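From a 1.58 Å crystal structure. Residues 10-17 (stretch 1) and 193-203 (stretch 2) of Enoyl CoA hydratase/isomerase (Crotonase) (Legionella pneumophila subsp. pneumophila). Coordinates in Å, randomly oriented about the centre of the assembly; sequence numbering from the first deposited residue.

Stretch 1 (10-17) IQDKVGLL
Stretch 2, residues 193-203: TLKYASQISNN

This is a small contact made by packing alone, burying 367 Å² in total, in which a β-hairpin lies against a helix with no hydrogen bond between the two stretches. Strand 10-11 and strand 14-17 are joined by a type I' turn from Gln11 to Val14, closed by Gln11 N to Val14 O (2.9 Å) and Val14 N to Gln11 O (2.8 Å). Asp12 (phi/psi 43/53) and Lys13 (68/13) take the left-handed conformations this turn requires.

Helix 193-201 runs roughly antiparallel to strand 14-17, at 143° and 9.5 Å at closest approach of the axes, and Val14 lies beside Ser198 (CA to CA 6.8 Å) and Lys13 beside Ser201 (CA to CA 6.3 Å).

Strand alternation sets the apolar part: Val14 and Leu16 point toward the helix, while Gly15 and Leu17 make no contact. Val14 (chi1 t) sets CG2 3.9 Å from the CB of Ala197, whose CA-to-CB bond points toward the strand. Leu16 (m, t) brings CD2 to 3.8 Å from CD2 of Leu194 (m, t), whose CA-to-CB bond points sideways but whose end comes nearer. Val14, Leu16 and Ala197 are buried, which suits their apolar side chains. Gln11 (m, t) borders this patch, its OE1 4.1 Å from Leu194 CD1.

At the turn the packing becomes polar. Asp12 (chi1 t), exposed as suits its carboxylate, places OD2 3.4 Å from Ser198 OG (chi1 m, CA-to-CB sideways) and its carbonyl O 3.4 Å from Ser201 OG. Ser201 (chi1 p) is buried yet satisfied within its own helix, donating OG to Ser198 O at 2.7 Å. Lys13 (m, t, t, m) packs CB 4.2 Å from Ser201 CB, then leads its end away, keeping the amine out of the contact. Asn202 (chi1 m) swings ND2 to 4.1 Å from Asp12 OD2 at the margin.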

# COMPACT_ATOMS: atom_id res chain seq x y z
N ILE A 10 3.34 -16.63 2.80
CA ILE A 10 3.84 -16.00 4.02
C ILE A 10 5.29 -16.41 4.25
O ILE A 10 5.61 -17.61 4.22
CB ILE A 10 2.96 -16.37 5.24
CG1 ILE A 10 1.52 -15.93 5.02
CG2 ILE A 10 3.53 -15.77 6.54
CD1 ILE A 10 0.52 -16.62 5.92
N GLN A 11 6.16 -15.43 4.46
CA GLN A 11 7.57 -15.64 4.83
C GLN A 11 7.90 -14.81 6.07
O GLN A 11 7.72 -13.60 6.03
CB GLN A 11 8.51 -15.17 3.72
CG GLN A 11 8.50 -15.94 2.41
CD GLN A 11 9.47 -15.34 1.39
OE1 GLN A 11 10.44 -14.66 1.74
NE2 GLN A 11 9.20 -15.59 0.11
N ASP A 12 8.41 -15.42 7.14
CA ASP A 12 8.90 -14.65 8.31
C ASP A 12 7.97 -13.48 8.71
O ASP A 12 8.41 -12.31 8.83
CB ASP A 12 10.35 -14.15 8.07
CG ASP A 12 10.93 -13.36 9.27
OD1 ASP A 12 10.64 -13.71 10.44
OD2 ASP A 12 11.69 -12.39 9.04
N LYS A 13 6.69 -13.81 8.90
CA LYS A 13 5.64 -12.88 9.34
C LYS A 13 5.28 -11.80 8.33
O LYS A 13 4.55 -10.85 8.66
CB LYS A 13 5.97 -12.28 10.72
CG LYS A 13 6.21 -13.36 11.78
CD LYS A 13 6.28 -12.78 13.18
CE LYS A 13 6.48 -13.88 14.22
NZ LYS A 13 5.36 -14.88 14.23
N VAL A 14 5.74 -11.97 7.09
CA VAL A 14 5.37 -11.07 5.99
C VAL A 14 4.44 -11.80 5.01
O VAL A 14 4.80 -12.83 4.44
CB VAL A 14 6.62 -10.55 5.24
CG1 VAL A 14 6.22 -9.57 4.14
CG2 VAL A 14 7.58 -9.86 6.20
N GLY A 15 3.24 -11.26 4.82
CA GLY A 15 2.31 -11.80 3.81
C GLY A 15 2.59 -11.13 2.49
O GLY A 15 2.64 -9.91 2.41
N LEU A 16 2.81 -11.94 1.45
CA LEU A 16 3.21 -11.44 0.14
C LEU A 16 2.13 -11.74 -0.88
O LEU A 16 1.83 -12.91 -1.14
CB LEU A 16 4.52 -12.10 -0.28
CG LEU A 16 5.73 -11.95 0.64
CD1 LEU A 16 6.76 -13.02 0.33
CD2 LEU A 16 6.33 -10.59 0.46
N LEU A 17 1.52 -10.70 -1.44
CA LEU A 17 0.56 -10.85 -2.54
C LEU A 17 1.28 -10.45 -3.80
O LEU A 17 1.78 -9.33 -3.89
CB LEU A 17 -0.66 -9.94 -2.35
CG LEU A 17 -1.80 -10.28 -1.37
CD1 LEU A 17 -1.39 -10.11 0.08
CD2 LEU A 17 -2.99 -9.40 -1.70
N THR A 193 13.08 -5.02 -0.47
CA THR A 193 11.74 -5.01 0.06
C THR A 193 11.53 -6.08 1.13
O THR A 193 10.96 -5.81 2.18
CB THR A 193 10.72 -5.18 -1.08
OG1 THR A 193 10.84 -4.05 -1.95
CG2 THR A 193 9.30 -5.23 -0.53
N LEU A 194 12.00 -7.30 0.86
CA LEU A 194 11.86 -8.38 1.84
C LEU A 194 12.59 -8.07 3.15
O LEU A 194 12.06 -8.31 4.24
CB LEU A 194 12.35 -9.71 1.28
CG LEU A 194 11.55 -10.30 0.12
CD1 LEU A 194 12.19 -11.61 -0.32
CD2 LEU A 194 10.09 -10.52 0.51
N LYS A 195 13.78 -7.51 3.04
CA LYS A 195 14.55 -7.15 4.23
C LYS A 195 13.90 -6.03 5.01
O LYS A 195 13.87 -6.05 6.25
CB LYS A 195 15.98 -6.78 3.85
CG LYS A 195 16.82 -7.98 3.50
CD LYS A 195 18.27 -7.71 3.72
CE LYS A 195 19.09 -8.92 3.34
NZ LYS A 195 20.52 -8.57 3.27
N TYR A 196 13.38 -5.04 4.29
CA TYR A 196 12.76 -3.88 4.91
C TYR A 196 11.47 -4.30 5.62
O TYR A 196 11.21 -3.86 6.75
CB TYR A 196 12.51 -2.82 3.85
CG TYR A 196 11.96 -1.51 4.35
CD1 TYR A 196 12.80 -0.56 4.93
CD2 TYR A 196 10.62 -1.21 4.22
CE1 TYR A 196 12.30 0.66 5.39
CE2 TYR A 196 10.10 0.01 4.68
CZ TYR A 196 10.95 0.94 5.25
OH TYR A 196 10.46 2.15 5.69
N ALA A 197 10.68 -5.15 4.96
CA ALA A 197 9.44 -5.66 5.56
C ALA A 197 9.76 -6.51 6.78
O ALA A 197 9.09 -6.37 7.80
CB ALA A 197 8.62 -6.45 4.53
N SER A 198 10.79 -7.35 6.68
CA SER A 198 11.20 -8.19 7.81
C SER A 198 11.60 -7.33 9.01
O SER A 198 11.23 -7.64 10.15
CB SER A 198 12.33 -9.15 7.42
OG SER A 198 11.85 -10.14 6.53
N GLN A 199 12.32 -6.25 8.75
CA GLN A 199 12.71 -5.33 9.83
C GLN A 199 11.52 -4.74 10.59
O GLN A 199 11.52 -4.69 11.82
CB GLN A 199 13.64 -4.23 9.31
CG GLN A 199 15.04 -4.75 9.03
CD GLN A 199 15.82 -3.91 8.03
OE1 GLN A 199 15.33 -2.89 7.54
NE2 GLN A 199 17.04 -4.36 7.72
N ILE A 200 10.50 -4.30 9.85
CA ILE A 200 9.28 -3.83 10.49
C ILE A 200 8.58 -4.97 11.26
O ILE A 200 8.08 -4.76 12.37
CB ILE A 200 8.33 -3.19 9.44
CG1 ILE A 200 9.00 -1.95 8.82
CG2 ILE A 200 7.00 -2.80 10.08
CD1 ILE A 200 8.26 -1.38 7.61
N SER A 201 8.59 -6.18 10.68
CA SER A 201 7.92 -7.33 11.30
C SER A 201 8.62 -7.76 12.58
O SER A 201 8.03 -8.46 13.41
CB SER A 201 7.80 -8.52 10.32
OG SER A 201 9.02 -9.22 10.20
N ASN A 202 9.87 -7.34 12.75
CA ASN A 202 10.62 -7.67 13.96
C ASN A 202 10.61 -6.59 15.03
O ASN A 202 11.14 -6.79 16.14
CB ASN A 202 12.03 -8.15 13.60
CG ASN A 202 12.01 -9.48 12.88
OD1 ASN A 202 11.34 -10.43 13.32
ND2 ASN A 202 12.72 -9.57 11.77
N ASN A 203 9.99 -5.45 14.74
CA ASN A 203 9.72 -4.47 15.78
C ASN A 203 8.54 -4.97 16.63
O ASN A 203 7.78 -5.84 16.20
CB ASN A 203 9.42 -3.09 15.18
CG ASN A 203 10.64 -2.46 14.49
OD1 ASN A 203 10.49 -1.63 13.58
ND2 ASN A 203 11.83 -2.85 14.91